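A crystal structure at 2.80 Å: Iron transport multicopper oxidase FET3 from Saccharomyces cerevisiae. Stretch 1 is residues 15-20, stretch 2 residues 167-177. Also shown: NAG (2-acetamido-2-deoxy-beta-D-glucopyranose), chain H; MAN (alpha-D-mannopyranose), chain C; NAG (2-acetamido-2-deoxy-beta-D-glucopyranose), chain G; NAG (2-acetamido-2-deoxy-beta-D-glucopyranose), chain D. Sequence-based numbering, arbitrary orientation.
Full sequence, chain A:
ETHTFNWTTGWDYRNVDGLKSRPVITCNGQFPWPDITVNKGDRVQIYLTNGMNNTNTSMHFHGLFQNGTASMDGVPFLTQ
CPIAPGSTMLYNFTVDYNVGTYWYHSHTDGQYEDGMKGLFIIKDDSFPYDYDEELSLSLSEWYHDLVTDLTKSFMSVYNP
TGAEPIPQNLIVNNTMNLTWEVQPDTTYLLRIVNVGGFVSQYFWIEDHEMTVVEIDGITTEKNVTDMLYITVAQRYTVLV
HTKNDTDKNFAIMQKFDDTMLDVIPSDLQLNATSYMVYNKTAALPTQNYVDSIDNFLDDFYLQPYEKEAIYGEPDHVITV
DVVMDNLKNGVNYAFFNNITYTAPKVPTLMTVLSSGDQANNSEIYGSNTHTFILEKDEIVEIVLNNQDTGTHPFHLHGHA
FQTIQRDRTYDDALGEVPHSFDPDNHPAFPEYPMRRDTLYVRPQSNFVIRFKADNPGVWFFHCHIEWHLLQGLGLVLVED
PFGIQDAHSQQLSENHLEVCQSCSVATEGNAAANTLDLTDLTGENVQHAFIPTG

Stretch 1 (15-20) NVDGLK
Stretch 2, residues 167-177: PQNLIVNNTMN

Two segments of one chain, at least 150 residues apart in sequence wherever they touch, meet here over a modest 325 Å² of buried surface. Residues 15-20 form an irregular loop. Residues 169-172 are a β strand that runs into a type I' turn from V172 to T175, closed by backbone hydrogen bonds from V172 N to T175 O and from T175 N to V172 O, both 2.9 Å. The two central turn residues, N173 (phi/psi 43/39) and N174 (61/32), have positive phi, a conformation that asparagine tolerates better than most residues. The backbones come nearest at V16 and T175, whose CA atoms lie 5.3 Å apart.

V16 and D17 contribute most of the loop's share, both near helical backbone angles (-69/-49 and -54/-46). V16 is buried, its CB sideways to the other stretch and its chi1 at t. V16 CG1 packs 3.9 Å from I171 CD1, an apolar contact, and 3.3 Å from N174 O, so one methyl of the branched side chain, CG1, touches both the strand and the turn. I171 directs its CB toward the loop, with chi1 p and chi2 t. The V16 backbone takes part as well: T175 CA lies 3.4 Å from V16 O, and the nearly straight angle of 171° at the hydrogen marks a CA-H...O contact.

D17 points its CB away, yet chi1 of -132° and chi2 of 3° bring the carboxylate back to the strand. N169, with CB toward the loop and chi1 -94°, chi2 -52°, offers its amide: N169 ND2 donates weak hydrogen bonds to D17 OD1 and to D17 OD2, each 3.4 Å, at angles of 128° and 173°. Carboxylate and carboxamide are thus matched as acceptor and donor in a buried setting. The same N169 ND2 donates to MAN O2 at 3.1 Å, linking protein contact and glycan. M176 directs its CB toward the loop, and with chi angles m, t, p its flexible side chain lies against D17, with M176 CG 3.4 Å from D17 O and M176 SD 4.0 Å from D17 OD1.

The loop is braced by N15, whose chi1 is t; N15 OD1 accepts from G18 N at 2.7 Å and K20 N at 3.1 Å. G18, at 105/-13, suits a backbone where a CB would press against the preceding carbonyl oxygen and clash with O3 of the chain H NAG. C1 of the chain H NAG is bonded to N177 ND2 at 1.5 Å. L19 directs its CB toward the other stretch, and L19 CD2 lies 3.9 Å from N169 ND2.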

ATOM      1  N   ASN A  15      -7.141  -8.239 -22.642  1.00 68.82           N
ATOM      2  CA  ASN A  15      -7.468  -9.491 -22.012  1.00 68.98           C
ATOM      3  C   ASN A  15      -6.278  -9.911 -21.170  1.00 69.19           C
ATOM      4  O   ASN A  15      -5.442 -10.683 -21.618  1.00 69.66           O
ATOM      5  CB  ASN A  15      -7.850 -10.552 -23.042  1.00 68.84           C
ATOM      6  CG  ASN A  15      -8.399 -11.809 -22.397  1.00 69.29           C
ATOM      7  OD1 ASN A  15      -8.067 -12.113 -21.249  1.00 71.51           O
ATOM      8  ND2 ASN A  15      -9.248 -12.542 -23.117  1.00 67.72           N
ATOM      9  N   VAL A  16      -6.204  -9.372 -19.959  1.00 69.10           N
ATOM     10  CA  VAL A  16      -5.060  -9.558 -19.078  1.00 69.29           C
ATOM     11  C   VAL A  16      -4.982 -11.001 -18.592  1.00 69.50           C
ATOM     12  O   VAL A  16      -3.943 -11.652 -18.620  1.00 69.39           O
ATOM     13  CB  VAL A  16      -5.215  -8.653 -17.855  1.00 69.32           C
ATOM     14  CG1 VAL A  16      -4.065  -8.864 -16.871  1.00 68.21           C
ATOM     15  CG2 VAL A  16      -5.333  -7.208 -18.306  1.00 69.38           C
ATOM     16  N   ASP A  17      -6.130 -11.450 -18.125  1.00 70.01           N
ATOM     17  CA  ASP A  17      -6.394 -12.776 -17.605  1.00 69.94           C
ATOM     18  C   ASP A  17      -6.006 -13.896 -18.549  1.00 69.82           C
ATOM     19  O   ASP A  17      -5.391 -14.897 -18.145  1.00 69.82           O
ATOM     20  CB  ASP A  17      -7.914 -12.875 -17.397  1.00 70.09           C
ATOM     21  CG  ASP A  17      -8.227 -13.418 -16.091  1.00 71.19           C
ATOM     22  OD1 ASP A  17      -7.216 -13.638 -15.391  1.00 74.86           O
ATOM     23  OD2 ASP A  17      -9.408 -13.623 -15.741  1.00 71.12           O
ATOM     24  N   GLY A  18      -6.395 -13.718 -19.807  1.00 69.32           N
ATOM     25  CA  GLY A  18      -6.471 -14.807 -20.732  1.00 69.23           C
ATOM     26  C   GLY A  18      -7.917 -15.201 -20.969  1.00 69.33           C
ATOM     27  O   GLY A  18      -8.213 -15.942 -21.905  1.00 69.39           O
ATOM     28  N   LEU A  19      -8.834 -14.709 -20.137  1.00 69.50           N
ATOM     29  CA  LEU A  19     -10.236 -15.134 -20.260  1.00 69.58           C
ATOM     30  C   LEU A  19     -11.359 -14.080 -20.288  1.00 69.64           C
ATOM     31  O   LEU A  19     -12.539 -14.435 -20.200  1.00 69.78           O
ATOM     32  CB  LEU A  19     -10.578 -16.247 -19.262  1.00 69.35           C
ATOM     33  CG  LEU A  19      -9.925 -16.521 -17.920  1.00 69.94           C
ATOM     34  CD1 LEU A  19     -10.699 -17.662 -17.359  1.00 70.25           C
ATOM     35  CD2 LEU A  19      -8.464 -16.949 -18.037  1.00 70.77           C
ATOM     36  N   LYS A  20     -11.009 -12.805 -20.440  1.00 69.64           N
ATOM     37  CA  LYS A  20     -12.016 -11.754 -20.525  1.00 69.60           C
ATOM     38  C   LYS A  20     -11.422 -10.491 -21.114  1.00 69.41           C
ATOM     39  O   LYS A  20     -10.568  -9.860 -20.496  1.00 69.41           O
ATOM     40  CB  LYS A  20     -12.575 -11.450 -19.134  1.00 69.77           C
ATOM     41  CG  LYS A  20     -14.086 -11.309 -19.074  1.00 71.10           C
ATOM     42  CD  LYS A  20     -14.604 -10.124 -19.892  1.00 72.33           C
ATOM     43  CE  LYS A  20     -16.138 -10.036 -19.868  1.00 72.38           C
ATOM     44  NZ  LYS A  20     -16.646  -9.772 -18.483  1.00 73.90           N
ATOM     45  N   PRO A 167     -12.209 -12.025  -6.530  1.00 69.07           N
ATOM     46  CA  PRO A 167     -11.480 -11.878  -7.799  1.00 69.03           C
ATOM     47  C   PRO A 167     -11.566 -13.144  -8.645  1.00 69.01           C
ATOM     48  O   PRO A 167     -11.979 -14.181  -8.143  1.00 69.30           O
ATOM     49  CB  PRO A 167     -10.041 -11.638  -7.352  1.00 69.03           C
ATOM     50  CG  PRO A 167      -9.945 -12.132  -5.989  1.00 68.94           C
ATOM     51  CD  PRO A 167     -11.306 -12.172  -5.378  1.00 68.95           C
ATOM     52  N   GLN A 168     -11.184 -13.066  -9.917  1.00 68.78           N
ATOM     53  CA  GLN A 168     -11.378 -14.190 -10.812  1.00 68.46           C
ATOM     54  C   GLN A 168     -10.133 -15.013 -11.032  1.00 68.80           C
ATOM     55  O   GLN A 168     -10.235 -16.187 -11.371  1.00 68.83           O
ATOM     56  CB  GLN A 168     -11.972 -13.727 -12.135  1.00 68.32           C
ATOM     57  CG  GLN A 168     -13.503 -13.583 -12.102  1.00 67.69           C
ATOM     58  CD  GLN A 168     -13.973 -12.560 -11.071  1.00 66.80           C
ATOM     59  OE1 GLN A 168     -13.932 -11.356 -11.308  1.00 66.35           O
ATOM     60  NE2 GLN A 168     -14.402 -13.045  -9.915  1.00 66.22           N
ATOM     61  N   ASN A 169      -8.965 -14.403 -10.827  1.00 68.80           N
ATOM     62  CA  ASN A 169      -7.682 -15.064 -11.030  1.00 68.78           C
ATOM     63  C   ASN A 169      -6.524 -14.324 -10.400  1.00 68.97           C
ATOM     64  O   ASN A 169      -6.594 -13.116 -10.179  1.00 69.04           O
ATOM     65  CB  ASN A 169      -7.376 -15.201 -12.527  1.00 68.49           C
ATOM     66  CG  ASN A 169      -7.805 -16.536 -13.090  1.00 69.27           C
ATOM     67  OD1 ASN A 169      -7.458 -17.614 -12.557  1.00 69.92           O
ATOM     68  ND2 ASN A 169      -8.571 -16.484 -14.170  1.00 69.33           N
ATOM     69  N   LEU A 170      -5.445 -15.059 -10.143  1.00 69.08           N
ATOM     70  CA  LEU A 170      -4.151 -14.457  -9.836  1.00 69.13           C
ATOM     71  C   LEU A 170      -3.378 -14.172 -11.124  1.00 68.90           C
ATOM     72  O   LEU A 170      -3.394 -14.975 -12.058  1.00 69.30           O
ATOM     73  CB  LEU A 170      -3.322 -15.386  -8.929  1.00 69.45           C
ATOM     74  CG  LEU A 170      -3.849 -15.578  -7.501  1.00 70.39           C
ATOM     75  CD1 LEU A 170      -2.926 -16.433  -6.662  1.00 70.24           C
ATOM     76  CD2 LEU A 170      -4.055 -14.226  -6.836  1.00 71.42           C
ATOM     77  N   ILE A 171      -2.693 -13.036 -11.165  1.00 68.48           N
ATOM     78  CA  ILE A 171      -1.853 -12.684 -12.297  1.00 68.08           C
ATOM     79  C   ILE A 171      -0.423 -12.307 -11.879  1.00 68.35           C
ATOM     80  O   ILE A 171      -0.183 -11.958 -10.721  1.00 68.50           O
ATOM     81  CB  ILE A 171      -2.513 -11.588 -13.142  1.00 67.88           C
ATOM     82  CG1 ILE A 171      -2.856 -10.369 -12.273  1.00 67.52           C
ATOM     83  CG2 ILE A 171      -3.756 -12.132 -13.807  1.00 66.43           C
ATOM     84  CD1 ILE A 171      -3.162  -9.156 -13.061  1.00 66.47           C
ATOM     85  N   VAL A 172       0.518 -12.455 -12.813  1.00 68.35           N
ATOM     86  CA  VAL A 172       1.908 -11.992 -12.672  1.00 68.45           C
ATOM     87  C   VAL A 172       2.265 -11.175 -13.892  1.00 68.82           C
ATOM     88  O   VAL A 172       1.956 -11.584 -15.018  1.00 68.80           O
ATOM     89  CB  VAL A 172       2.987 -13.138 -12.593  1.00 68.60           C
ATOM     90  CG1 VAL A 172       3.591 -13.203 -11.247  1.00 68.57           C
ATOM     91  CG2 VAL A 172       2.461 -14.505 -13.030  1.00 67.55           C
ATOM     92  N   ASN A 173       2.938 -10.037 -13.681  1.00 69.08           N
ATOM     93  CA  ASN A 173       3.306  -9.130 -14.788  1.00 68.75           C
ATOM     94  C   ASN A 173       2.177  -8.955 -15.771  1.00 68.70           C
ATOM     95  O   ASN A 173       2.400  -8.930 -16.957  1.00 69.09           O
ATOM     96  CB  ASN A 173       4.533  -9.630 -15.540  1.00 67.93           C
ATOM     97  CG  ASN A 173       5.810  -9.196 -14.901  1.00 67.49           C
ATOM     98  OD1 ASN A 173       5.840  -8.846 -13.709  1.00 67.17           O
ATOM     99  ND2 ASN A 173       6.890  -9.219 -15.692  1.00 67.18           N
ATOM    100  N   ASN A 174       0.957  -8.867 -15.261  1.00 68.87           N
ATOM    101  CA  ASN A 174      -0.232  -8.640 -16.069  1.00 68.69           C
ATOM    102  C   ASN A 174      -0.530  -9.714 -17.125  1.00 68.91           C
ATOM    103  O   ASN A 174      -1.084  -9.408 -18.188  1.00 69.34           O
ATOM    104  CB  ASN A 174      -0.213  -7.234 -16.680  1.00 68.24           C
ATOM    105  CG  ASN A 174      -0.157  -6.142 -15.621  1.00 68.65           C
ATOM    106  OD1 ASN A 174      -1.139  -5.853 -14.948  1.00 69.52           O
ATOM    107  ND2 ASN A 174       1.003  -5.539 -15.470  1.00 69.24           N
ATOM    108  N   THR A 175      -0.164 -10.959 -16.831  1.00 68.92           N
ATOM    109  CA  THR A 175      -0.736 -12.146 -17.508  1.00 69.25           C
ATOM    110  C   THR A 175      -0.842 -13.300 -16.549  1.00 69.25           C
ATOM    111  O   THR A 175      -0.664 -13.152 -15.348  1.00 69.32           O
ATOM    112  CB  THR A 175       0.131 -12.727 -18.641  1.00 68.68           C
ATOM    113  OG1 THR A 175       1.498 -12.396 -18.405  1.00 69.09           O
ATOM    114  CG2 THR A 175      -0.317 -12.224 -19.981  1.00 70.18           C
ATOM    115  N   MET A 176      -1.108 -14.462 -17.123  1.00 69.41           N
ATOM    116  CA  MET A 176      -1.048 -15.715 -16.422  1.00 69.57           C
ATOM    117  C   MET A 176      -0.029 -16.608 -17.112  1.00 69.41           C
ATOM    118  O   MET A 176       0.393 -16.323 -18.231  1.00 69.27           O
ATOM    119  CB  MET A 176      -2.420 -16.369 -16.429  1.00 69.21           C
ATOM    120  CG  MET A 176      -3.392 -15.691 -15.506  1.00 69.25           C
ATOM    121  SD  MET A 176      -4.768 -16.778 -15.158  1.00 70.93           S
ATOM    122  CE  MET A 176      -4.177 -17.735 -13.765  1.00 70.53           C
ATOM    123  N   ASN A 177       0.357 -17.693 -16.441  1.00 69.77           N
ATOM    124  CA  ASN A 177       1.306 -18.678 -16.988  1.00 69.66           C
ATOM    125  C   ASN A 177       2.460 -18.034 -17.769  1.00 69.31           C
ATOM    126  O   ASN A 177       2.634 -18.243 -18.963  1.00 69.03           O
ATOM    127  CB  ASN A 177       0.594 -19.820 -17.741  1.00 69.46           C
ATOM    128  CG  ASN A 177      -0.726 -19.397 -18.330  1.00 70.64           C
ATOM    129  OD1 ASN A 177      -0.753 -18.547 -19.197  1.00 74.05           O
ATOM    130  ND2 ASN A 177      -1.823 -19.992 -17.879  1.00 71.70           N
TER
HETATM  131  C1  NAG H   1      -2.894 -19.876 -18.869  1.00 72.37           C
HETATM  132  C2  NAG H   1      -3.661 -19.003 -19.868  1.00 70.93           C
HETATM  133  C3  NAG H   1      -5.174 -19.036 -19.655  1.00 72.98           C
HETATM  134  C4  NAG H   1      -5.721 -20.449 -19.512  1.00 75.62           C
HETATM  135  C5  NAG H   1      -4.845 -21.152 -18.473  1.00 76.55           C
HETATM  136  C6  NAG H   1      -5.189 -22.618 -18.301  1.00 77.64           C
HETATM  137  C7  NAG H   1      -2.870 -16.709 -20.480  1.00 68.36           C
HETATM  138  C8  NAG H   1      -2.073 -17.097 -21.694  1.00 67.01           C
HETATM  139  N2  NAG H   1      -3.286 -17.643 -19.628  1.00 69.98           N
HETATM  140  O3  NAG H   1      -5.857 -18.403 -20.710  1.00 72.07           O
HETATM  141  O4  NAG H   1      -7.073 -20.361 -19.094  1.00 78.93           O
HETATM  142  O5  NAG H   1      -3.515 -21.132 -18.944  1.00 76.03           O
HETATM  143  O6  NAG H   1      -4.791 -23.244 -19.501  1.00 80.08           O
HETATM  144  O7  NAG H   1      -3.103 -15.531 -20.230  1.00 67.02           O
HETATM  145  C1  MAN C   5     -11.749 -20.190 -15.222  1.00 72.21           C
HETATM  146  C2  MAN C   5     -10.575 -20.150 -14.251  1.00 70.68           C
HETATM  147  C3  MAN C   5     -10.972 -19.514 -12.926  1.00 71.97           C
HETATM  148  C4  MAN C   5     -11.684 -18.192 -13.174  1.00 72.60           C
HETATM  149  C5  MAN C   5     -12.869 -18.391 -14.094  1.00 72.41           C
HETATM  150  C6  MAN C   5     -13.514 -17.050 -14.387  1.00 72.66           C
HETATM  151  O2  MAN C   5      -9.554 -19.370 -14.807  1.00 67.50           O
HETATM  152  O3  MAN C   5      -9.825 -19.268 -12.143  1.00 72.45           O
HETATM  153  O4  MAN C   5     -12.125 -17.650 -11.960  1.00 73.79           O
HETATM  154  O5  MAN C   5     -12.401 -18.936 -15.308  1.00 72.85           O
HETATM  155  O6  MAN C   5     -14.511 -17.265 -15.359  1.00 75.35           O
HETATM  156  C1  NAG G   1       8.115  -8.640 -15.177  1.00 65.65           C
HETATM  157  C2  NAG G   1       9.263  -9.274 -15.969  1.00 63.91           C
HETATM  158  C3  NAG G   1      10.590  -8.611 -15.618  1.00 64.45           C
HETATM  159  C4  NAG G   1      10.533  -7.081 -15.682  1.00 65.85           C
HETATM  160  C5  NAG G   1       9.317  -6.592 -14.923  1.00 65.41           C
HETATM  161  C6  NAG G   1       9.156  -5.119 -15.231  1.00 66.89           C
HETATM  162  C7  NAG G   1       9.380 -11.611 -16.688  1.00 65.72           C
HETATM  163  C8  NAG G   1       9.739 -13.037 -16.333  1.00 64.81           C
HETATM  164  N2  NAG G   1       9.329 -10.699 -15.717  1.00 63.94           N
HETATM  165  O3  NAG G   1      11.556  -9.059 -16.528  1.00 64.22           O
HETATM  166  O4  NAG G   1      11.630  -6.479 -15.014  1.00 68.46           O
HETATM  167  O5  NAG G   1       8.162  -7.245 -15.379  1.00 65.20           O
HETATM  168  O6  NAG G   1       8.108  -4.559 -14.480  1.00 68.98           O
HETATM  169  O7  NAG G   1       9.145 -11.326 -17.860  1.00 68.11           O
HETATM  170  C1  NAG D   2      -8.009 -20.936 -20.027  1.00 80.85           C
HETATM  171  C2  NAG D   2      -9.185 -21.562 -19.264  1.00 82.02           C
HETATM  172  C3  NAG D   2     -10.362 -21.925 -20.164  1.00 81.98           C
HETATM  173  C4  NAG D   2     -10.721 -20.817 -21.143  1.00 82.04           C
HETATM  174  C5  NAG D   2      -9.426 -20.415 -21.855  1.00 81.30           C
HETATM  175  C6  NAG D   2      -9.637 -19.318 -22.888  1.00 80.65           C
HETATM  176  C7  NAG D   2      -8.598 -22.864 -17.279  1.00 85.84           C
HETATM  177  C8  NAG D   2      -8.397 -24.257 -16.755  1.00 86.29           C
HETATM  178  N2  NAG D   2      -8.786 -22.781 -18.592  1.00 83.86           N
HETATM  179  O3  NAG D   2     -11.473 -22.246 -19.356  1.00 82.06           O
HETATM  180  O4  NAG D   2     -11.666 -21.340 -22.053  1.00 84.16           O
HETATM  181  O5  NAG D   2      -8.475 -19.947 -20.915  1.00 81.06           O
HETATM  182  O6  NAG D   2      -9.792 -18.081 -22.232  1.00 79.74           O
HETATM  183  O7  NAG D   2      -8.562 -21.884 -16.521  1.00 86.98           O